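PDB 3HAZ: proline dehydrogenase from Bradyrhizobium japonicum USDA 110, which probably oxidises proline to glutamate in two steps, pairing an FAD-dependent proline dehydrogenase with an NAD-dependent 1-pyrroline-5-carboxylate dehydrogenase in one chain. Local coordinates for residues F417-G422 with A426-L431; L342-Y347 with A399-T404. All coordinates share one frame; numbering follows the deposited sequence.

Interaction 1 of 2, residues F417-G422 with A426-L431; sequences FQRLHG and ALYEQL. With FAD (flavin-adenine dinucleotide), chain C; SO4 (sulfate ion), chain J.
The rings of F417 and Y428 meet obliquely, their planes at 43°. CE2 of Y428 presses on the base of the phenylalanine, 3.2 Å from F417 CB. Over the centre of one face of the tyrosine ring lies CD2 of L427, the preceding residue of the same helix, while R419 slides past in the opposite direction with its CD 3.8 Å from Y428 CD1. With CG of R419 wedged between backbone N and carbonyl carbon (chi1 72°) and the chain then extended, its guanidinium is carried beyond the tyrosine, where NH2 bonds to the carbonyl of M423. L431 completes the apolar cluster, its CD2 reaching F417 CD1 at 3.9 Å. The tyrosine hydroxyl is buried but satisfied by the carbonyl oxygen of T396, a residue of the FAD site. At the N-terminal end of the helix, A426 N bonds almost straight to O1 of a sulfate ion, probably from the crystallisation liquor. On its other side the strand lines the FAD pocket of the proline dehydrogenase barrel, R419 CA lying 3.8 Å from the flavin methyl FAD C8M. The axes of strand 417-420 and helix 426-431 run roughly antiparallel and approach to 10.2 Å, in a beta-alpha-beta unit that strand 440-448 completes. V402 and L406 of helix 399-409 and L46 of helix 33-50 pack on L431.

Interaction 2 of 2, residues L342-Y347 with A399-T404; sequences LVKGAY and ALTVAT. With FAD (flavin-adenine dinucleotide), chain C.
A single lysine spans the whole contact: K344 and T401 reach toward each other tip to tip, and the bond from K344 NZ to T401 OG1, 2.9 Å long, is the one direct link between the segments. The chain of K344 is extended from CG onward (chi2 to chi4 all near 180°), which carries its ammonium from the end of strand 338-343 across to the first turn of helix 399-409. There K344 NZ also donates to FAD O2A at 2.9 Å and, more weakly, to O1P of the other phosphate, and it forms a salt bridge with D373. The ammonium thus meets both phosphates of the pyrophosphate and probably offsets part of their negative charge. A methionine here would probably leave the pyrophosphate and D373 without their shared positive partner and T401 OG1 without this donor.

Beyond K344 the backbone takes over the cofactor. G345 N donates to FAD O4' of the ribityl chain at 2.9 Å, and G345 O accepts from the ribose hydroxyls O2B, at 2.6 Å, and O3B. A346 N bonds to FAD O2 at 2.8 Å, and the same oxygen lies at the edge of the Y347 ring, near its plane. V343 packs against the flavin, its CG2 3.5 Å from FAD N1. Residues at the C-terminal ends of the barrel strands, and the loops after them, form the binding site in TIM-barrel enzymes, and here they make part of the FAD site of the proline dehydrogenase barrel.

From the N terminus, strand 338-343 comes first, and interaction 2 closes a loop of 51 intervening residues, including helix 369-384 and strand 390-395, when the chain reaches helix 399-409. Strand 416-420 follows directly, and interaction 1 closes a much shorter loop with only three residues between its segments. The two loops lie in series, neither enclosing nor crossing the other. The centres of the two interactions are about 12 Å apart, and helix 399-409 joins them physically: V402 CG2 lies 3.3 Å from Y428 OH, and A399 N 3.8 Å from L427 CD1. Together they tie two strands of the parallel barrel sheet to two successive helices, and both reach the same FAD.

Interaction 1 of 2, residues F417-G422 with A426-L431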
ATOM      1  N   PHE A 417      15.539  16.941  49.256  1.00 24.21           N
ATOM      2  CA  PHE A 417      15.299  17.129  47.838  1.00 24.45           C
ATOM      3  C   PHE A 417      16.009  18.414  47.410  1.00 19.09           C
ATOM      4  O   PHE A 417      16.382  19.233  48.252  1.00 17.74           O
ATOM      5  CB  PHE A 417      13.798  17.218  47.542  1.00 17.99           C
ATOM      6  CG  PHE A 417      13.063  15.923  47.750  1.00 18.45           C
ATOM      7  CD1 PHE A 417      12.336  15.702  48.911  1.00 20.46           C
ATOM      8  CD2 PHE A 417      13.119  14.922  46.793  1.00 17.45           C
ATOM      9  CE1 PHE A 417      11.668  14.502  49.111  1.00 22.33           C
ATOM     10  CE2 PHE A 417      12.454  13.718  46.983  1.00 19.39           C
ATOM     11  CZ  PHE A 417      11.727  13.508  48.144  1.00 18.08           C
ATOM     12  N   GLN A 418      16.190  18.596  46.108  1.00 20.84           N
ATOM     13  CA  GLN A 418      16.744  19.849  45.595  1.00 24.83           C
ATOM     14  C   GLN A 418      15.997  20.332  44.363  1.00 20.32           C
ATOM     15  O   GLN A 418      15.340  19.553  43.664  1.00 17.46           O
ATOM     16  CB  GLN A 418      18.223  19.711  45.253  1.00 16.20           C
ATOM     17  CG  GLN A 418      19.089  19.190  46.363  1.00 21.56           C
ATOM     18  CD  GLN A 418      20.553  19.233  45.999  1.00 23.97           C
ATOM     19  OE1 GLN A 418      20.907  19.211  44.816  1.00 20.03           O
ATOM     20  NE2 GLN A 418      21.421  19.302  47.015  1.00 13.67           N
ATOM     21  N   ARG A 419      16.114  21.627  44.102  1.00 15.28           N
ATOM     22  CA  ARG A 419      15.486  22.234  42.948  1.00 17.29           C
ATOM     23  C   ARG A 419      16.254  23.482  42.543  1.00 19.85           C
ATOM     24  O   ARG A 419      17.018  24.039  43.332  1.00 23.68           O
ATOM     25  CB  ARG A 419      14.049  22.618  43.276  1.00 13.98           C
ATOM     26  CG  ARG A 419      13.935  23.816  44.223  1.00 24.27           C
ATOM     27  CD  ARG A 419      12.495  24.294  44.324  1.00 25.97           C
ATOM     28  NE  ARG A 419      12.389  25.583  44.991  1.00 27.76           N
ATOM     29  CZ  ARG A 419      12.151  26.733  44.368  1.00 25.58           C
ATOM     30  NH1 ARG A 419      12.078  27.852  45.068  1.00 27.58           N
ATOM     31  NH2 ARG A 419      11.989  26.764  43.046  1.00 17.54           N
ATOM     32  N   LEU A 420      16.021  23.931  41.317  1.00 19.91           N
ATOM     33  CA  LEU A 420      16.628  25.153  40.817  1.00 26.32           C
ATOM     34  C   LEU A 420      15.635  26.309  40.916  1.00 28.62           C
ATOM     35  O   LEU A 420      14.469  26.173  40.543  1.00 23.16           O
ATOM     36  CB  LEU A 420      17.070  24.961  39.365  1.00 30.35           C
ATOM     37  CG  LEU A 420      18.131  25.933  38.850  1.00 42.62           C
ATOM     38  CD1 LEU A 420      19.412  25.803  39.666  1.00 30.61           C
ATOM     39  CD2 LEU A 420      18.405  25.684  37.373  1.00 50.02           C
ATOM     40  N   HIS A 421      16.093  27.440  41.436  1.00 21.06           N
ATOM     41  CA  HIS A 421      15.252  28.625  41.515  1.00 24.55           C
ATOM     42  C   HIS A 421      14.535  28.825  40.174  1.00 23.20           C
ATOM     43  O   HIS A 421      15.144  28.722  39.113  1.00 22.35           O
ATOM     44  CB  HIS A 421      16.100  29.847  41.892  1.00 31.47           C
ATOM     45  CG  HIS A 421      15.316  30.965  42.505  1.00 44.70           C
ATOM     46  ND1 HIS A 421      14.340  30.756  43.456  1.00 57.23           N
ATOM     47  CD2 HIS A 421      15.369  32.304  42.310  1.00 50.46           C
ATOM     48  CE1 HIS A 421      13.817  31.917  43.811  1.00 58.94           C
ATOM     49  NE2 HIS A 421      14.425  32.872  43.131  1.00 57.95           N
ATOM     50  N   GLY A 422      13.230  29.069  40.220  1.00 27.64           N
ATOM     51  CA  GLY A 422      12.447  29.211  39.003  1.00 26.89           C
ATOM     52  C   GLY A 422      11.829  27.916  38.495  1.00 32.54           C
ATOM     53  O   GLY A 422      11.155  27.903  37.463  1.00 30.46           O
ATOM     54  N   ALA A 426       5.966  25.428  43.199  1.00 25.58           N
ATOM     55  CA  ALA A 426       4.661  24.986  43.671  1.00 30.87           C
ATOM     56  C   ALA A 426       4.762  23.559  44.199  1.00 28.35           C
ATOM     57  O   ALA A 426       4.194  23.230  45.238  1.00 24.19           O
ATOM     58  CB  ALA A 426       3.612  25.084  42.556  1.00 24.36           C
ATOM     59  N   LEU A 427       5.494  22.716  43.480  1.00 28.09           N
ATOM     60  CA  LEU A 427       5.691  21.330  43.892  1.00 25.15           C
ATOM     61  C   LEU A 427       6.203  21.240  45.336  1.00 25.05           C
ATOM     62  O   LEU A 427       5.547  20.666  46.205  1.00 24.45           O
ATOM     63  CB  LEU A 427       6.659  20.631  42.931  1.00 23.27           C
ATOM     64  CG  LEU A 427       6.877  19.120  43.034  1.00 21.84           C
ATOM     65  CD1 LEU A 427       7.747  18.638  41.877  1.00 20.16           C
ATOM     66  CD2 LEU A 427       7.498  18.734  44.378  1.00 21.12           C
ATOM     67  N   TYR A 428       7.370  21.817  45.595  1.00 23.86           N
ATOM     68  CA  TYR A 428       7.999  21.645  46.905  1.00 24.40           C
ATOM     69  C   TYR A 428       7.310  22.400  48.049  1.00 24.93           C
ATOM     70  O   TYR A 428       7.351  21.953  49.194  1.00 24.63           O
ATOM     71  CB  TYR A 428       9.497  21.952  46.840  1.00 22.69           C
ATOM     72  CG  TYR A 428      10.279  20.839  46.177  1.00 23.13           C
ATOM     73  CD1 TYR A 428      10.793  20.990  44.894  1.00 18.79           C
ATOM     74  CD2 TYR A 428      10.480  19.623  46.829  1.00 21.21           C
ATOM     75  CE1 TYR A 428      11.506  19.961  44.280  1.00 24.01           C
ATOM     76  CE2 TYR A 428      11.183  18.587  46.226  1.00 23.87           C
ATOM     77  CZ  TYR A 428      11.696  18.765  44.953  1.00 24.79           C
ATOM     78  OH  TYR A 428      12.396  17.747  44.350  1.00 21.93           O
ATOM     79  N   GLU A 429       6.675  23.527  47.743  1.00 22.54           N
ATOM     80  CA  GLU A 429       5.856  24.223  48.735  1.00 29.03           C
ATOM     81  C   GLU A 429       4.724  23.315  49.211  1.00 31.88           C
ATOM     82  O   GLU A 429       4.456  23.217  50.407  1.00 32.06           O
ATOM     83  CB  GLU A 429       5.276  25.514  48.157  1.00 31.79           C
ATOM     84  CG  GLU A 429       6.254  26.674  48.108  1.00 44.86           C
ATOM     85  CD  GLU A 429       5.619  27.940  47.559  1.00 55.71           C
ATOM     86  OE1 GLU A 429       4.479  27.862  47.049  1.00 61.36           O
ATOM     87  OE2 GLU A 429       6.262  29.010  47.638  1.00 59.36           O
ATOM     88  N   GLN A 430       4.063  22.654  48.265  1.00 31.58           N
ATOM     89  CA  GLN A 430       2.988  21.730  48.599  1.00 29.19           C
ATOM     90  C   GLN A 430       3.529  20.526  49.366  1.00 28.77           C
ATOM     91  O   GLN A 430       2.910  20.066  50.326  1.00 27.21           O
ATOM     92  CB  GLN A 430       2.251  21.269  47.344  1.00 26.64           C
ATOM     93  CG  GLN A 430       1.096  20.309  47.641  1.00 30.19           C
ATOM     94  CD  GLN A 430       0.016  20.957  48.487  1.00 35.85           C
ATOM     95  OE1 GLN A 430      -0.299  22.135  48.314  1.00 34.05           O
ATOM     96  NE2 GLN A 430      -0.559  20.188  49.408  1.00 31.46           N
ATOM     97  N   LEU A 431       4.681  20.020  48.939  1.00 23.43           N
ATOM     98  CA  LEU A 431       5.313  18.896  49.621  1.00 27.90           C
ATOM     99  C   LEU A 431       5.593  19.258  51.080  1.00 25.30           C
ATOM    100  O   LEU A 431       5.437  18.434  51.981  1.00 29.25           O
ATOM    101  CB  LEU A 431       6.619  18.495  48.921  1.00 23.11           C
ATOM    102  CG  LEU A 431       7.320  17.252  49.478  1.00 23.67           C
ATOM    103  CD1 LEU A 431       6.542  15.985  49.107  1.00 29.66           C
ATOM    104  CD2 LEU A 431       8.755  17.159  48.979  1.00 25.44           C
TER
HETATM  105  PA  FAD C2001      12.071  14.953  34.150  1.00 18.91           P
HETATM  106  O1A FAD C2001      11.091  15.707  33.083  1.00 21.34           O
HETATM  107  O2A FAD C2001      11.371  13.944  34.943  1.00 25.24           O
HETATM  108  O5B FAD C2001      13.263  14.214  33.327  1.00 22.31           O
HETATM  109  C5B FAD C2001      13.992  14.973  32.406  1.00 24.04           C
HETATM  110  C4B FAD C2001      15.239  14.195  31.967  1.00 20.13           C
HETATM  111  O4B FAD C2001      15.140  12.692  31.705  1.00 18.48           O
HETATM  112  C3B FAD C2001      16.403  14.709  31.368  1.00 19.76           C
HETATM  113  O3B FAD C2001      16.975  15.892  31.897  1.00 17.71           O
HETATM  114  C2B FAD C2001      17.242  13.487  31.091  1.00 19.79           C
HETATM  115  O2B FAD C2001      18.315  13.229  31.977  1.00 18.92           O
HETATM  116  C1B FAD C2001      16.270  12.375  30.920  1.00 19.68           C
HETATM  117  N9A FAD C2001      15.795  12.084  29.579  1.00 23.84           N
HETATM  118  C8A FAD C2001      15.037  12.891  28.737  1.00 22.43           C
HETATM  119  N7A FAD C2001      14.785  12.178  27.596  1.00 17.56           N
HETATM  120  C5A FAD C2001      15.395  10.910  27.740  1.00 18.78           C
HETATM  121  C6A FAD C2001      15.468   9.711  26.836  1.00 19.68           C
HETATM  122  N6A FAD C2001      14.832   9.730  25.524  1.00 21.45           N
HETATM  123  N1A FAD C2001      16.105   8.626  27.222  1.00 22.84           N
HETATM  124  C2A FAD C2001      16.719   8.575  28.489  1.00 18.24           C
HETATM  125  N3A FAD C2001      16.650   9.728  29.356  1.00 24.31           N
HETATM  126  C4A FAD C2001      15.985  10.858  28.952  1.00 20.28           C
HETATM  127  N1  FAD C2001      22.549  17.137  35.686  1.00 17.50           N
HETATM  128  C2  FAD C2001      23.832  16.762  35.367  1.00 14.53           C
HETATM  129  O2  FAD C2001      24.063  16.031  34.223  1.00 20.11           O
HETATM  130  N3  FAD C2001      24.925  17.176  36.202  1.00 23.87           N
HETATM  131  C4  FAD C2001      24.693  17.937  37.313  1.00 19.21           C
HETATM  132  O4  FAD C2001      25.751  18.283  38.163  1.00 21.37           O
HETATM  133  C4X FAD C2001      23.351  18.325  37.652  1.00 17.76           C
HETATM  134  N5  FAD C2001      23.080  19.150  38.870  1.00 17.46           N
HETATM  135  C5X FAD C2001      21.752  19.528  39.183  1.00 22.61           C
HETATM  136  C6  FAD C2001      21.490  20.346  40.376  1.00 20.96           C
HETATM  137  C7  FAD C2001      20.162  20.717  40.689  1.00 21.13           C
HETATM  138  C7M FAD C2001      19.906  21.582  41.913  1.00 18.23           C
HETATM  139  C8  FAD C2001      19.039  20.282  39.826  1.00 25.68           C
HETATM  140  C8M FAD C2001      17.585  20.675  40.139  1.00 22.32           C
HETATM  141  C9  FAD C2001      19.294  19.500  38.687  1.00 21.59           C
HETATM  142  C9A FAD C2001      20.676  19.115  38.348  1.00 22.86           C
HETATM  143  N10 FAD C2001      20.950  18.302  37.161  1.00 20.92           N
HETATM  144  C10 FAD C2001      22.309  17.922  36.848  1.00 17.95           C
HETATM  145  C1' FAD C2001      19.853  17.691  36.343  1.00 19.82           C
HETATM  146  C2' FAD C2001      19.371  18.513  35.120  1.00 19.73           C
HETATM  147  O2' FAD C2001      19.825  19.859  35.226  1.00 17.38           O
HETATM  148  C3' FAD C2001      17.841  18.402  35.014  1.00 20.59           C
HETATM  149  O3' FAD C2001      17.224  19.253  35.973  1.00 21.57           O
HETATM  150  C4' FAD C2001      17.318  16.936  35.224  1.00 25.15           C
HETATM  151  O4' FAD C2001      17.967  15.924  34.534  1.00 20.49           O
HETATM  152  C5' FAD C2001      15.776  16.842  35.072  1.00 22.17           C
HETATM  153  O5' FAD C2001      15.220  15.736  35.766  1.00 29.89           O
HETATM  154  P   FAD C2001      13.675  15.896  36.350  1.00 19.02           P
HETATM  155  O1P FAD C2001      13.276  14.543  37.239  1.00 29.81           O
HETATM  156  O2P FAD C2001      13.572  17.128  37.140  1.00 17.83           O
HETATM  157  O3P FAD C2001      12.712  16.142  35.054  1.00 26.15           O
HETATM  158  S   SO4 J1005       6.919  26.663  39.475  1.00 81.10           S
HETATM  159  O1  SO4 J1005       6.233  26.314  40.719  1.00 74.41           O
HETATM  160  O2  SO4 J1005       6.377  27.921  38.961  1.00 82.10           O
HETATM  161  O3  SO4 J1005       8.355  26.815  39.719  1.00 66.97           O
HETATM  162  O4  SO4 J1005       6.697  25.602  38.495  1.00 83.62           O

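Interaction 2 of 2, residues L342-Y347 with A399-T404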
ATOM      1  N   LEU A 342      21.743  13.106  43.628  1.00 21.75           N
ATOM      2  CA  LEU A 342      21.287  12.256  42.538  1.00 18.76           C
ATOM      3  C   LEU A 342      20.448  13.082  41.572  1.00 20.29           C
ATOM      4  O   LEU A 342      19.479  13.728  41.973  1.00 21.65           O
ATOM      5  CB  LEU A 342      20.471  11.077  43.067  1.00 14.47           C
ATOM      6  CG  LEU A 342      20.104  10.011  42.037  1.00 17.32           C
ATOM      7  CD1 LEU A 342      21.358   9.240  41.584  1.00 15.23           C
ATOM      8  CD2 LEU A 342      19.040   9.065  42.597  1.00 18.30           C
ATOM      9  N   VAL A 343      20.834  13.065  40.301  1.00 17.06           N
ATOM     10  CA  VAL A 343      20.113  13.784  39.264  1.00 18.48           C
ATOM     11  C   VAL A 343      19.863  12.803  38.130  1.00 20.01           C
ATOM     12  O   VAL A 343      20.461  11.726  38.085  1.00 17.43           O
ATOM     13  CB  VAL A 343      20.958  14.936  38.684  1.00 18.22           C
ATOM     14  CG1 VAL A 343      21.489  15.844  39.796  1.00 15.26           C
ATOM     15  CG2 VAL A 343      22.112  14.368  37.848  1.00 14.04           C
ATOM     16  N   LYS A 344      18.996  13.174  37.202  1.00 11.94           N
ATOM     17  CA  LYS A 344      18.831  12.362  36.010  1.00 15.91           C
ATOM     18  C   LYS A 344      19.973  12.639  35.027  1.00 19.98           C
ATOM     19  O   LYS A 344      20.787  11.751  34.763  1.00 24.15           O
ATOM     20  CB  LYS A 344      17.432  12.548  35.419  1.00 16.95           C
ATOM     21  CG  LYS A 344      16.368  11.927  36.336  1.00 19.24           C
ATOM     22  CD  LYS A 344      14.923  12.224  35.934  1.00 13.52           C
ATOM     23  CE  LYS A 344      13.980  11.709  37.028  1.00 17.40           C
ATOM     24  NZ  LYS A 344      12.544  11.945  36.730  1.00 20.30           N
ATOM     25  N   GLY A 345      20.082  13.871  34.534  1.00 13.93           N
ATOM     26  CA  GLY A 345      21.210  14.215  33.677  1.00 17.53           C
ATOM     27  C   GLY A 345      20.931  15.312  32.667  1.00 19.68           C
ATOM     28  O   GLY A 345      19.886  15.318  32.022  1.00 20.91           O
ATOM     29  N   ALA A 346      21.878  16.232  32.514  1.00 18.26           N
ATOM     30  CA  ALA A 346      21.646  17.442  31.721  1.00 19.38           C
ATOM     31  C   ALA A 346      22.194  17.435  30.291  1.00 17.70           C
ATOM     32  O   ALA A 346      22.039  18.424  29.575  1.00 20.00           O
ATOM     33  CB  ALA A 346      22.179  18.661  32.461  1.00 17.18           C
ATOM     34  N   TYR A 347      22.832  16.344  29.875  1.00 14.75           N
ATOM     35  CA  TYR A 347      23.561  16.337  28.603  1.00 15.82           C
ATOM     36  C   TYR A 347      23.109  15.231  27.648  1.00 16.84           C
ATOM     37  O   TYR A 347      23.891  14.788  26.803  1.00 17.75           O
ATOM     38  CB  TYR A 347      25.075  16.180  28.852  1.00 22.64           C
ATOM     39  CG  TYR A 347      25.670  17.179  29.831  1.00 19.42           C
ATOM     40  CD1 TYR A 347      25.589  16.971  31.206  1.00 18.65           C
ATOM     41  CD2 TYR A 347      26.328  18.323  29.377  1.00 21.12           C
ATOM     42  CE1 TYR A 347      26.137  17.880  32.107  1.00 17.66           C
ATOM     43  CE2 TYR A 347      26.880  19.236  30.267  1.00 21.99           C
ATOM     44  CZ  TYR A 347      26.782  19.007  31.627  1.00 22.24           C
ATOM     45  OH  TYR A 347      27.317  19.912  32.506  1.00 24.65           O
ATOM     46  N   ALA A 399       7.080  15.495  39.928  1.00 20.53           N
ATOM     47  CA  ALA A 399       6.198  15.189  41.073  1.00 23.86           C
ATOM     48  C   ALA A 399       6.086  13.697  41.394  1.00 18.90           C
ATOM     49  O   ALA A 399       6.017  13.302  42.562  1.00 19.31           O
ATOM     50  CB  ALA A 399       4.806  15.780  40.854  1.00 20.91           C
ATOM     51  N   LEU A 400       6.061  12.874  40.355  1.00 19.86           N
ATOM     52  CA  LEU A 400       6.006  11.428  40.532  1.00 23.04           C
ATOM     53  C   LEU A 400       7.322  10.909  41.121  1.00 26.48           C
ATOM     54  O   LEU A 400       7.325  10.055  42.011  1.00 23.18           O
ATOM     55  CB  LEU A 400       5.721  10.733  39.201  1.00 23.05           C
ATOM     56  CG  LEU A 400       5.646   9.203  39.267  1.00 28.40           C
ATOM     57  CD1 LEU A 400       4.561   8.748  40.245  1.00 23.63           C
ATOM     58  CD2 LEU A 400       5.416   8.609  37.885  1.00 27.13           C
ATOM     59  N   THR A 401       8.439  11.427  40.622  1.00 17.79           N
ATOM     60  CA  THR A 401       9.742  11.034  41.145  1.00 22.24           C
ATOM     61  C   THR A 401       9.833  11.396  42.624  1.00 24.61           C
ATOM     62  O   THR A 401      10.248  10.577  43.448  1.00 25.49           O
ATOM     63  CB  THR A 401      10.889  11.708  40.376  1.00 19.89           C
ATOM     64  OG1 THR A 401      10.727  11.469  38.974  1.00 18.19           O
ATOM     65  CG2 THR A 401      12.237  11.163  40.825  1.00 22.30           C
ATOM     66  N   VAL A 402       9.435  12.623  42.953  1.00 24.97           N
ATOM     67  CA  VAL A 402       9.457  13.075  44.336  1.00 20.34           C
ATOM     68  C   VAL A 402       8.590  12.179  45.217  1.00 25.46           C
ATOM     69  O   VAL A 402       9.055  11.683  46.245  1.00 25.16           O
ATOM     70  CB  VAL A 402       8.981  14.538  44.493  1.00 17.05           C
ATOM     71  CG1 VAL A 402       8.799  14.872  45.970  1.00 20.56           C
ATOM     72  CG2 VAL A 402       9.971  15.512  43.848  1.00 18.05           C
ATOM     73  N   ALA A 403       7.337  11.973  44.815  1.00 22.95           N
ATOM     74  CA  ALA A 403       6.397  11.163  45.602  1.00 23.84           C
ATOM     75  C   ALA A 403       6.910   9.743  45.808  1.00 27.20           C
ATOM     76  O   ALA A 403       6.685   9.135  46.855  1.00 25.50           O
ATOM     77  CB  ALA A 403       5.022  11.127  44.932  1.00 23.35           C
ATOM     78  N   THR A 404       7.593   9.219  44.795  1.00 23.66           N
ATOM     79  CA  THR A 404       8.063   7.840  44.827  1.00 22.51           C
ATOM     80  C   THR A 404       9.279   7.698  45.740  1.00 27.16           C
ATOM     81  O   THR A 404       9.393   6.724  46.484  1.00 25.75           O
ATOM     82  CB  THR A 404       8.385   7.324  43.415  1.00 21.60           C
ATOM     83  OG1 THR A 404       7.198   7.373  42.612  1.00 20.04           O
ATOM     84  CG2 THR A 404       8.907   5.888  43.464  1.00 22.89           C
TER
HETATM   85  PA  FAD C2001      12.071  14.953  34.150  1.00 18.91           P
HETATM   86  O1A FAD C2001      11.091  15.707  33.083  1.00 21.34           O
HETATM   87  O2A FAD C2001      11.371  13.944  34.943  1.00 25.24           O
HETATM   88  O5B FAD C2001      13.263  14.214  33.327  1.00 22.31           O
HETATM   89  C5B FAD C2001      13.992  14.973  32.406  1.00 24.04           C
HETATM   90  C4B FAD C2001      15.239  14.195  31.967  1.00 20.13           C
HETATM   91  O4B FAD C2001      15.140  12.692  31.705  1.00 18.48           O
HETATM   92  C3B FAD C2001      16.403  14.709  31.368  1.00 19.76           C
HETATM   93  O3B FAD C2001      16.975  15.892  31.897  1.00 17.71           O
HETATM   94  C2B FAD C2001      17.242  13.487  31.091  1.00 19.79           C
HETATM   95  O2B FAD C2001      18.315  13.229  31.977  1.00 18.92           O
HETATM   96  C1B FAD C2001      16.270  12.375  30.920  1.00 19.68           C
HETATM   97  N9A FAD C2001      15.795  12.084  29.579  1.00 23.84           N
HETATM   98  C8A FAD C2001      15.037  12.891  28.737  1.00 22.43           C
HETATM   99  N7A FAD C2001      14.785  12.178  27.596  1.00 17.56           N
HETATM  100  C5A FAD C2001      15.395  10.910  27.740  1.00 18.78           C
HETATM  101  C6A FAD C2001      15.468   9.711  26.836  1.00 19.68           C
HETATM  102  N6A FAD C2001      14.832   9.730  25.524  1.00 21.45           N
HETATM  103  N1A FAD C2001      16.105   8.626  27.222  1.00 22.84           N
HETATM  104  C2A FAD C2001      16.719   8.575  28.489  1.00 18.24           C
HETATM  105  N3A FAD C2001      16.650   9.728  29.356  1.00 24.31           N
HETATM  106  C4A FAD C2001      15.985  10.858  28.952  1.00 20.28           C
HETATM  107  N1  FAD C2001      22.549  17.137  35.686  1.00 17.50           N
HETATM  108  C2  FAD C2001      23.832  16.762  35.367  1.00 14.53           C
HETATM  109  O2  FAD C2001      24.063  16.031  34.223  1.00 20.11           O
HETATM  110  N3  FAD C2001      24.925  17.176  36.202  1.00 23.87           N
HETATM  111  C4  FAD C2001      24.693  17.937  37.313  1.00 19.21           C
HETATM  112  O4  FAD C2001      25.751  18.283  38.163  1.00 21.37           O
HETATM  113  C4X FAD C2001      23.351  18.325  37.652  1.00 17.76           C
HETATM  114  N5  FAD C2001      23.080  19.150  38.870  1.00 17.46           N
HETATM  115  C5X FAD C2001      21.752  19.528  39.183  1.00 22.61           C
HETATM  116  C6  FAD C2001      21.490  20.346  40.376  1.00 20.96           C
HETATM  117  C7  FAD C2001      20.162  20.717  40.689  1.00 21.13           C
HETATM  118  C7M FAD C2001      19.906  21.582  41.913  1.00 18.23           C
HETATM  119  C8  FAD C2001      19.039  20.282  39.826  1.00 25.68           C
HETATM  120  C8M FAD C2001      17.585  20.675  40.139  1.00 22.32           C
HETATM  121  C9  FAD C2001      19.294  19.500  38.687  1.00 21.59           C
HETATM  122  C9A FAD C2001      20.676  19.115  38.348  1.00 22.86           C
HETATM  123  N10 FAD C2001      20.950  18.302  37.161  1.00 20.92           N
HETATM  124  C10 FAD C2001      22.309  17.922  36.848  1.00 17.95           C
HETATM  125  C1' FAD C2001      19.853  17.691  36.343  1.00 19.82           C
HETATM  126  C2' FAD C2001      19.371  18.513  35.120  1.00 19.73           C
HETATM  127  O2' FAD C2001      19.825  19.859  35.226  1.00 17.38           O
HETATM  128  C3' FAD C2001      17.841  18.402  35.014  1.00 20.59           C
HETATM  129  O3' FAD C2001      17.224  19.253  35.973  1.00 21.57           O
HETATM  130  C4' FAD C2001      17.318  16.936  35.224  1.00 25.15           C
HETATM  131  O4' FAD C2001      17.967  15.924  34.534  1.00 20.49           O
HETATM  132  C5' FAD C2001      15.776  16.842  35.072  1.00 22.17           C
HETATM  133  O5' FAD C2001      15.220  15.736  35.766  1.00 29.89           O
HETATM  134  P   FAD C2001      13.675  15.896  36.350  1.00 19.02           P
HETATM  135  O1P FAD C2001      13.276  14.543  37.239  1.00 29.81           O
HETATM  136  O2P FAD C2001      13.572  17.128  37.140  1.00 17.83           O
HETATM  137  O3P FAD C2001      12.712  16.142  35.054  1.00 26.15           O